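Side-chain contacts in assembly chaperone of ribosomal protein L4 (Acl4) (Chaetomium thermophilum, PDB 5TQB), which probably acts as a dedicated chaperone that binds newly made ribosomal protein L4 through a TPR-type helical scaffold and protects it before its assembly into the ribosome: residues S261-Y266 against E313-E318; Q305-F310 against H323-I328. All blocks are in the same frame, centred on the assembly; numbering follows the deposited sequence.

Contact 1 of 2, residues S261-Y266 against E313-E318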
ATOM      1  N   SER B 261       9.421  -5.172   4.425  1.00 55.60           N
ATOM      2  CA  SER B 261       8.998  -6.037   3.333  1.00 59.22           C
ATOM      3  C   SER B 261      10.199  -6.702   2.668  1.00 55.78           C
ATOM      4  O   SER B 261      10.879  -6.095   1.839  1.00 53.25           O
ATOM      5  CB  SER B 261       8.220  -5.235   2.295  1.00 61.95           C
ATOM      6  OG  SER B 261       7.806  -6.068   1.233  1.00 64.63           O
ATOM      7  N   VAL B 262      10.443  -7.954   3.036  1.00 54.87           N
ATOM      8  CA  VAL B 262      11.582  -8.700   2.533  1.00 56.36           C
ATOM      9  C   VAL B 262      11.581  -8.733   1.015  1.00 60.40           C
ATOM     10  O   VAL B 262      12.597  -8.450   0.375  1.00 62.29           O
ATOM     11  CB  VAL B 262      11.574 -10.147   3.060  1.00 54.53           C
ATOM     12  CG1 VAL B 262      12.738 -10.961   2.454  1.00 57.09           C
ATOM     13  CG2 VAL B 262      11.656 -10.154   4.573  1.00 51.85           C
ATOM     14  N   GLU B 263      10.426  -9.073   0.451  1.00 58.57           N
ATOM     15  CA  GLU B 263      10.305  -9.296  -0.980  1.00 61.10           C
ATOM     16  C   GLU B 263      10.546  -8.016  -1.772  1.00 59.01           C
ATOM     17  O   GLU B 263      11.011  -8.065  -2.913  1.00 57.38           O
ATOM     18  CB  GLU B 263       8.931  -9.881  -1.303  1.00 67.09           C
ATOM     19  CG  GLU B 263       8.791 -10.371  -2.736  1.00 73.34           C
ATOM     20  CD  GLU B 263       7.741 -11.462  -2.891  1.00 77.64           C
ATOM     21  OE1 GLU B 263       7.309 -11.709  -4.035  1.00 75.92           O
ATOM     22  OE2 GLU B 263       7.357 -12.084  -1.875  1.00 81.36           O
ATOM     23  N   VAL B 264      10.252  -6.870  -1.167  1.00 55.20           N
ATOM     24  CA  VAL B 264      10.469  -5.598  -1.848  1.00 54.01           C
ATOM     25  C   VAL B 264      11.939  -5.178  -1.804  1.00 55.08           C
ATOM     26  O   VAL B 264      12.437  -4.582  -2.760  1.00 55.99           O
ATOM     27  CB  VAL B 264       9.560  -4.494  -1.293  1.00 53.68           C
ATOM     28  CG1 VAL B 264       9.915  -3.131  -1.893  1.00 52.10           C
ATOM     29  CG2 VAL B 264       8.112  -4.831  -1.604  1.00 55.85           C
ATOM     30  N   TRP B 265      12.637  -5.483  -0.712  1.00 54.68           N
ATOM     31  CA  TRP B 265      14.067  -5.206  -0.654  1.00 58.94           C
ATOM     32  C   TRP B 265      14.771  -6.035  -1.727  1.00 58.83           C
ATOM     33  O   TRP B 265      15.668  -5.554  -2.412  1.00 58.48           O
ATOM     34  CB  TRP B 265      14.649  -5.517   0.728  1.00 61.50           C
ATOM     35  CG  TRP B 265      14.414  -4.442   1.755  1.00 60.51           C
ATOM     36  CD1 TRP B 265      13.625  -4.526   2.866  1.00 58.81           C
ATOM     37  CD2 TRP B 265      14.981  -3.126   1.764  1.00 61.17           C
ATOM     38  NE1 TRP B 265      13.664  -3.344   3.565  1.00 59.19           N
ATOM     39  CE2 TRP B 265      14.487  -2.467   2.911  1.00 61.57           C
ATOM     40  CE3 TRP B 265      15.854  -2.440   0.916  1.00 60.92           C
ATOM     41  CZ2 TRP B 265      14.838  -1.153   3.229  1.00 61.18           C
ATOM     42  CZ3 TRP B 265      16.202  -1.136   1.234  1.00 62.58           C
ATOM     43  CH2 TRP B 265      15.697  -0.507   2.382  1.00 61.06           C
ATOM     44  N   TYR B 266      14.332  -7.277  -1.883  1.00 59.00           N
ATOM     45  CA  TYR B 266      14.887  -8.157  -2.897  1.00 60.54           C
ATOM     46  C   TYR B 266      14.631  -7.630  -4.306  1.00 58.35           C
ATOM     47  O   TYR B 266      15.552  -7.518  -5.111  1.00 60.56           O
ATOM     48  CB  TYR B 266      14.299  -9.558  -2.765  1.00 62.41           C
ATOM     49  CG  TYR B 266      14.690 -10.457  -3.903  1.00 64.28           C
ATOM     50  CD1 TYR B 266      15.946 -11.043  -3.945  1.00 66.73           C
ATOM     51  CD2 TYR B 266      13.812 -10.710  -4.945  1.00 61.61           C
ATOM     52  CE1 TYR B 266      16.314 -11.859  -4.983  1.00 64.47           C
ATOM     53  CE2 TYR B 266      14.171 -11.518  -5.991  1.00 62.27           C
ATOM     54  CZ  TYR B 266      15.424 -12.094  -6.007  1.00 65.59           C
ATOM     55  OH  TYR B 266      15.780 -12.911  -7.055  1.00 64.99           O
ATOM     56  N   GLU B 313      12.765 -10.954  10.699  1.00 83.18           N
ATOM     57  CA  GLU B 313      11.368 -11.363  10.565  1.00 81.28           C
ATOM     58  C   GLU B 313      11.209 -12.881  10.550  1.00 81.87           C
ATOM     59  O   GLU B 313      10.090 -13.388  10.550  1.00 79.51           O
ATOM     60  CB  GLU B 313      10.762 -10.771   9.291  1.00 81.92           C
ATOM     61  CG  GLU B 313      10.651  -9.255   9.301  1.00 84.44           C
ATOM     62  CD  GLU B 313       9.638  -8.748  10.313  1.00 87.89           C
ATOM     63  OE1 GLU B 313       8.422  -8.928  10.076  1.00 89.18           O
ATOM     64  OE2 GLU B 313      10.056  -8.171  11.342  1.00 87.38           O
ATOM     65  N   GLU B 314      12.328 -13.601  10.536  1.00 86.88           N
ATOM     66  CA  GLU B 314      12.305 -15.060  10.463  1.00 90.95           C
ATOM     67  C   GLU B 314      11.528 -15.519   9.227  1.00 88.94           C
ATOM     68  O   GLU B 314      10.641 -16.371   9.306  1.00 88.98           O
ATOM     69  CB  GLU B 314      11.718 -15.653  11.750  1.00 94.18           C
ATOM     70  CG  GLU B 314      12.565 -15.359  12.987  1.00 99.16           C
ATOM     71  CD  GLU B 314      11.851 -15.664  14.291  1.00102.22           C
ATOM     72  OE1 GLU B 314      10.639 -15.385  14.392  1.00101.55           O
ATOM     73  OE2 GLU B 314      12.508 -16.181  15.221  1.00104.21           O
ATOM     74  N   TYR B 315      11.882 -14.935   8.086  1.00 86.30           N
ATOM     75  CA  TYR B 315      11.227 -15.216   6.813  1.00 83.59           C
ATOM     76  C   TYR B 315      11.443 -16.670   6.412  1.00 84.61           C
ATOM     77  O   TYR B 315      12.394 -17.307   6.864  1.00 85.03           O
ATOM     78  CB  TYR B 315      11.781 -14.283   5.735  1.00 80.57           C
ATOM     79  CG  TYR B 315      10.780 -13.889   4.673  1.00 76.84           C
ATOM     80  CD1 TYR B 315       9.666 -13.119   4.991  1.00 73.84           C
ATOM     81  CD2 TYR B 315      10.959 -14.269   3.347  1.00 75.02           C
ATOM     82  CE1 TYR B 315       8.750 -12.750   4.021  1.00 73.59           C
ATOM     83  CE2 TYR B 315      10.050 -13.905   2.367  1.00 74.32           C
ATOM     84  CZ  TYR B 315       8.946 -13.147   2.708  1.00 75.03           C
ATOM     85  OH  TYR B 315       8.040 -12.783   1.735  1.00 73.83           O
ATOM     86  N   GLU B 316      10.562 -17.183   5.554  1.00 85.65           N
ATOM     87  CA  GLU B 316      10.568 -18.601   5.189  1.00 88.75           C
ATOM     88  C   GLU B 316      10.712 -18.860   3.681  1.00 84.98           C
ATOM     89  O   GLU B 316      10.535 -19.993   3.226  1.00 87.02           O
ATOM     90  CB  GLU B 316       9.297 -19.273   5.720  1.00 93.50           C
ATOM     91  CG  GLU B 316       9.198 -19.277   7.240  1.00 98.70           C
ATOM     92  CD  GLU B 316       7.907 -19.893   7.743  1.00103.88           C
ATOM     93  OE1 GLU B 316       7.176 -20.499   6.928  1.00106.51           O
ATOM     94  OE2 GLU B 316       7.617 -19.768   8.953  1.00104.26           O
ATOM     95  N   ASP B 317      11.036 -17.822   2.912  1.00 79.63           N
ATOM     96  CA  ASP B 317      11.321 -17.982   1.484  1.00 75.20           C
ATOM     97  C   ASP B 317      12.807 -18.292   1.317  1.00 72.36           C
ATOM     98  O   ASP B 317      13.607 -17.407   1.020  1.00 70.94           O
ATOM     99  CB  ASP B 317      10.935 -16.717   0.703  1.00 72.56           C
ATOM    100  CG  ASP B 317      10.933 -16.930  -0.811  1.00 71.62           C
ATOM    101  OD1 ASP B 317      10.157 -16.230  -1.505  1.00 69.91           O
ATOM    102  OD2 ASP B 317      11.702 -17.789  -1.305  1.00 66.66           O
ATOM    103  N   GLU B 318      13.172 -19.553   1.526  1.00 74.23           N
ATOM    104  CA  GLU B 318      14.573 -19.969   1.473  1.00 81.50           C
ATOM    105  C   GLU B 318      15.238 -19.677   0.127  1.00 78.80           C
ATOM    106  O   GLU B 318      16.372 -19.211   0.088  1.00 82.07           O
ATOM    107  CB  GLU B 318      14.706 -21.458   1.809  1.00 89.98           C
ATOM    108  CG  GLU B 318      14.363 -21.793   3.258  1.00 98.66           C
ATOM    109  CD  GLU B 318      14.536 -23.268   3.589  1.00107.60           C
ATOM    110  OE1 GLU B 318      14.670 -24.084   2.651  1.00111.33           O
ATOM    111  OE2 GLU B 318      14.539 -23.611   4.791  1.00110.46           O
TER
HETATM  112  O   HOH W   1       8.112  -9.644   1.930  1.00 56.63           O
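One residue past the Ser-261 N-cap of helix 262-281, Val-262 lays its isopropyl group over a face of the Tyr-315 ring. Its CB sits 3.8 Å from the ring centroid and 5° off the normal, a well-centred CH-pi contact. Both methyls lie over this same face: CG2, anti to the carbonyl carbon, comes to 3.6 Å from Tyr-315 CD1, while CG1, anti to the backbone N (chi1 177°), lies 3.9 Å from Tyr-315 CD2. Next along, the backbone N of Glu-263 donates to a water at 2.8 Å, and that water is also hydrogen-bonded to Tyr-315 OH at 3.1 Å, bridging the first turn of the helix and the phenol. The Glu-263 carboxylate, at the end of an extended chain, stands nearly perpendicular to the ring plane (81°), with OE2 3.7 Å from Tyr-315 OH. Further on, Tyr-266 turns to helix 318-333, where its OH meets His-323. Asp-317 caps that helix through Leu-320 N and also binds the backbone of the other protein chain. The chemistry is thus two-sided: an apolar CH-pi contact covers one face of the tyrosine, and a water links its hydroxyl to an amide at the helix start.

Contact 2 of 2, residues Q305-F310 against H323-I328. With EDO (1,2-ethanediol), chain G.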
ATOM      1  N   GLN B 305      20.273  -5.386   3.094  1.00 61.46           N
ATOM      2  CA  GLN B 305      19.145  -5.009   3.932  1.00 61.38           C
ATOM      3  C   GLN B 305      18.033  -6.045   3.833  1.00 62.86           C
ATOM      4  O   GLN B 305      17.297  -6.268   4.793  1.00 60.98           O
ATOM      5  CB  GLN B 305      18.622  -3.634   3.524  1.00 62.56           C
ATOM      6  CG  GLN B 305      17.536  -3.086   4.441  1.00 67.70           C
ATOM      7  CD  GLN B 305      18.025  -2.868   5.860  1.00 69.45           C
ATOM      8  OE1 GLN B 305      19.214  -2.654   6.098  1.00 68.90           O
ATOM      9  NE2 GLN B 305      17.105  -2.921   6.812  1.00 72.12           N
ATOM     10  N   CYS B 306      17.914  -6.681   2.670  1.00 63.80           N
ATOM     11  CA  CYS B 306      16.934  -7.741   2.492  1.00 61.46           C
ATOM     12  C   CYS B 306      17.232  -8.889   3.450  1.00 60.94           C
ATOM     13  O   CYS B 306      16.350  -9.329   4.187  1.00 63.24           O
ATOM     14  CB  CYS B 306      16.929  -8.241   1.048  1.00 62.15           C
ATOM     15  SG  CYS B 306      16.003  -9.772   0.794  1.00 59.02           S
ATOM     16  N   LEU B 307      18.475  -9.357   3.454  1.00 63.15           N
ATOM     17  CA  LEU B 307      18.869 -10.465   4.323  1.00 69.19           C
ATOM     18  C   LEU B 307      18.768 -10.080   5.792  1.00 68.72           C
ATOM     19  O   LEU B 307      18.485 -10.919   6.645  1.00 67.59           O
ATOM     20  CB  LEU B 307      20.302 -10.930   4.028  1.00 73.22           C
ATOM     21  CG  LEU B 307      20.579 -11.927   2.892  1.00 80.70           C
ATOM     22  CD1 LEU B 307      19.540 -13.048   2.827  1.00 80.64           C
ATOM     23  CD2 LEU B 307      20.664 -11.213   1.562  1.00 84.01           C
ATOM     24  N   LYS B 308      19.025  -8.813   6.090  1.00 69.50           N
ATOM     25  CA  LYS B 308      18.944  -8.333   7.458  1.00 67.68           C
ATOM     26  C   LYS B 308      17.505  -8.487   7.957  1.00 70.21           C
ATOM     27  O   LYS B 308      17.258  -9.161   8.956  1.00 72.96           O
ATOM     28  CB  LYS B 308      19.396  -6.879   7.524  1.00 69.78           C
ATOM     29  CG  LYS B 308      19.436  -6.305   8.929  1.00 75.36           C
ATOM     30  CD  LYS B 308      19.908  -4.862   8.913  1.00 78.87           C
ATOM     31  CE  LYS B 308      20.061  -4.313  10.317  1.00 83.69           C
ATOM     32  NZ  LYS B 308      20.535  -2.905  10.294  1.00 86.66           N
ATOM     33  N   VAL B 309      16.562  -7.880   7.239  1.00 67.19           N
ATOM     34  CA  VAL B 309      15.137  -7.984   7.566  1.00 63.12           C
ATOM     35  C   VAL B 309      14.657  -9.431   7.474  1.00 66.24           C
ATOM     36  O   VAL B 309      13.742  -9.832   8.192  1.00 63.59           O
ATOM     37  CB  VAL B 309      14.286  -7.115   6.612  1.00 59.91           C
ATOM     38  CG1 VAL B 309      12.800  -7.276   6.893  1.00 62.71           C
ATOM     39  CG2 VAL B 309      14.687  -5.649   6.724  1.00 57.47           C
ATOM     40  N   PHE B 310      15.275 -10.206   6.581  1.00 67.08           N
ATOM     41  CA  PHE B 310      14.962 -11.622   6.420  1.00 67.94           C
ATOM     42  C   PHE B 310      15.167 -12.352   7.751  1.00 72.37           C
ATOM     43  O   PHE B 310      14.280 -13.070   8.219  1.00 72.57           O
ATOM     44  CB  PHE B 310      15.867 -12.222   5.333  1.00 71.86           C
ATOM     45  CG  PHE B 310      15.485 -13.606   4.898  1.00 67.31           C
ATOM     46  CD1 PHE B 310      15.685 -14.694   5.731  1.00 68.27           C
ATOM     47  CD2 PHE B 310      14.964 -13.820   3.635  1.00 65.72           C
ATOM     48  CE1 PHE B 310      15.348 -15.966   5.320  1.00 71.01           C
ATOM     49  CE2 PHE B 310      14.624 -15.088   3.216  1.00 67.24           C
ATOM     50  CZ  PHE B 310      14.817 -16.166   4.059  1.00 70.20           C
ATOM     51  N   HIS B 323      19.281 -16.651  -3.106  1.00 72.48           N
ATOM     52  CA  HIS B 323      19.578 -15.907  -4.324  1.00 70.90           C
ATOM     53  C   HIS B 323      20.162 -14.537  -4.006  1.00 72.82           C
ATOM     54  O   HIS B 323      21.066 -14.064  -4.696  1.00 77.33           O
ATOM     55  CB  HIS B 323      18.330 -15.736  -5.182  1.00 66.61           C
ATOM     56  CG  HIS B 323      18.621 -15.225  -6.559  1.00 67.90           C
ATOM     57  ND1 HIS B 323      17.779 -14.363  -7.225  1.00 66.66           N
ATOM     58  CD2 HIS B 323      19.659 -15.464  -7.397  1.00 66.29           C
ATOM     59  CE1 HIS B 323      18.286 -14.091  -8.417  1.00 66.89           C
ATOM     60  NE2 HIS B 323      19.428 -14.744  -8.543  1.00 65.46           N
ATOM     61  N   ALA B 324      19.635 -13.901  -2.965  1.00 70.98           N
ATOM     62  CA  ALA B 324      20.134 -12.604  -2.539  1.00 67.77           C
ATOM     63  C   ALA B 324      21.608 -12.732  -2.179  1.00 69.62           C
ATOM     64  O   ALA B 324      22.418 -11.863  -2.509  1.00 69.30           O
ATOM     65  CB  ALA B 324      19.325 -12.086  -1.359  1.00 63.71           C
ATOM     66  N   LYS B 325      21.963 -13.832  -1.524  1.00 72.20           N
ATOM     67  CA  LYS B 325      23.359 -14.089  -1.193  1.00 75.10           C
ATOM     68  C   LYS B 325      24.206 -14.218  -2.460  1.00 74.61           C
ATOM     69  O   LYS B 325      25.264 -13.597  -2.558  1.00 74.88           O
ATOM     70  CB  LYS B 325      23.493 -15.341  -0.327  1.00 78.63           C
ATOM     71  CG  LYS B 325      22.900 -15.188   1.067  1.00 78.83           C
ATOM     72  CD  LYS B 325      22.991 -16.481   1.857  1.00 84.51           C
ATOM     73  CE  LYS B 325      22.134 -16.429   3.112  1.00 90.68           C
ATOM     74  NZ  LYS B 325      22.223 -17.692   3.898  1.00 95.54           N
ATOM     75  N   GLU B 326      23.735 -15.009  -3.428  1.00 77.03           N
ATOM     76  CA  GLU B 326      24.458 -15.204  -4.690  1.00 82.61           C
ATOM     77  C   GLU B 326      24.734 -13.870  -5.367  1.00 77.13           C
ATOM     78  O   GLU B 326      25.827 -13.641  -5.882  1.00 72.47           O
ATOM     79  CB  GLU B 326      23.654 -16.061  -5.670  1.00 89.92           C
ATOM     80  CG  GLU B 326      23.463 -17.516  -5.290  1.00 96.90           C
ATOM     81  CD  GLU B 326      22.671 -18.275  -6.345  1.00101.93           C
ATOM     82  OE1 GLU B 326      23.064 -18.219  -7.530  1.00104.90           O
ATOM     83  OE2 GLU B 326      21.650 -18.911  -6.000  1.00102.34           O
ATOM     84  N   LEU B 327      23.724 -13.001  -5.369  1.00 73.72           N
ATOM     85  CA  LEU B 327      23.823 -11.703  -6.028  1.00 72.40           C
ATOM     86  C   LEU B 327      24.848 -10.798  -5.351  1.00 73.96           C
ATOM     87  O   LEU B 327      25.605 -10.099  -6.023  1.00 77.47           O
ATOM     88  CB  LEU B 327      22.453 -11.024  -6.070  1.00 69.46           C
ATOM     89  CG  LEU B 327      21.419 -11.679  -6.999  1.00 68.71           C
ATOM     90  CD1 LEU B 327      20.010 -11.162  -6.714  1.00 63.66           C
ATOM     91  CD2 LEU B 327      21.788 -11.454  -8.468  1.00 68.56           C
ATOM     92  N   ILE B 328      24.884 -10.814  -4.024  1.00 73.82           N
ATOM     93  CA  ILE B 328      25.856 -10.016  -3.290  1.00 74.66           C
ATOM     94  C   ILE B 328      27.266 -10.525  -3.574  1.00 75.40           C
ATOM     95  O   ILE B 328      28.159  -9.743  -3.891  1.00 75.82           O
ATOM     96  CB  ILE B 328      25.580 -10.035  -1.777  1.00 74.77           C
ATOM     97  CG1 ILE B 328      24.270  -9.301  -1.480  1.00 75.35           C
ATOM     98  CG2 ILE B 328      26.721  -9.370  -1.016  1.00 77.67           C
ATOM     99  CD1 ILE B 328      23.782  -9.431  -0.054  1.00 73.03           C
TER
HETATM  100  C1  EDO G 403      15.692   0.468   6.882  1.00 96.93           C
HETATM  101  O1  EDO G 403      14.783   1.171   6.062  1.00 97.36           O
HETATM  102  C2  EDO G 403      14.935  -0.436   7.834  1.00 94.67           C
HETATM  103  O2  EDO G 403      14.421  -1.550   7.134  1.00 90.92           O
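Leu-307 carries this contact by pushing its branched end from helix 291-313 at Ala-324 on helix 318-333. Its CB points to the opposing helix, and CG follows anti to the carbonyl carbon (chi1 -84°), which leaves the two methyls to do the touching. CD2 is the busier one. It presses on Ala-324 CB at 3.3 Å, a tight fit, and meets Ile-328 CD1 tip to tip at 3.9 Å, one helical turn further on. CD1 goes the other way, to the aliphatic part of Lys-325, where it lies 4.3 Å from CE. All of this is van der Waals contact, and the small alanine probably lets the leucine come so near the helix. Gln-305, bent at chi2 (63°), uses NE2 to make a weak hydrogen bond of 3.0 Å to O2 of an ethanediol, probably from the crystallisation liquor, and packs its side chain on Trp-265. An alanine here is likely to leave the ethanediol without that amide and strip part of the cover from the tryptophan. The short helical segments run antiparallel, 149° between directions and 10.2 Å apart at closest approach, as a helical hairpin. Ile-328 packs elsewhere on helix 291-313, against Leu-303, while Cys-306 and Phe-310 pack on Trp-265 and Val-262 of helix 262-281, which makes the third helix.

In the fold
Both contacts hold the same C-terminal bundle of helices 262-281, 291-313 and 318-333, and their centres lie about 9 Å apart. Contact 1 is the more buried: it ties the start of helix 262-281 to the loop between the last two helices, mixing ring packing with a water bridge. Contact 2, partly buried, is wholly apolar across the two segments, zipping the last two helices together next to a solvent-facing lysine. They join directly through the edge-to-face rings of Phe-310 and Tyr-315. The other protein chain lies within reach of many more residues of contact 1, including Ser-261 and Asp-317, than of contact 2.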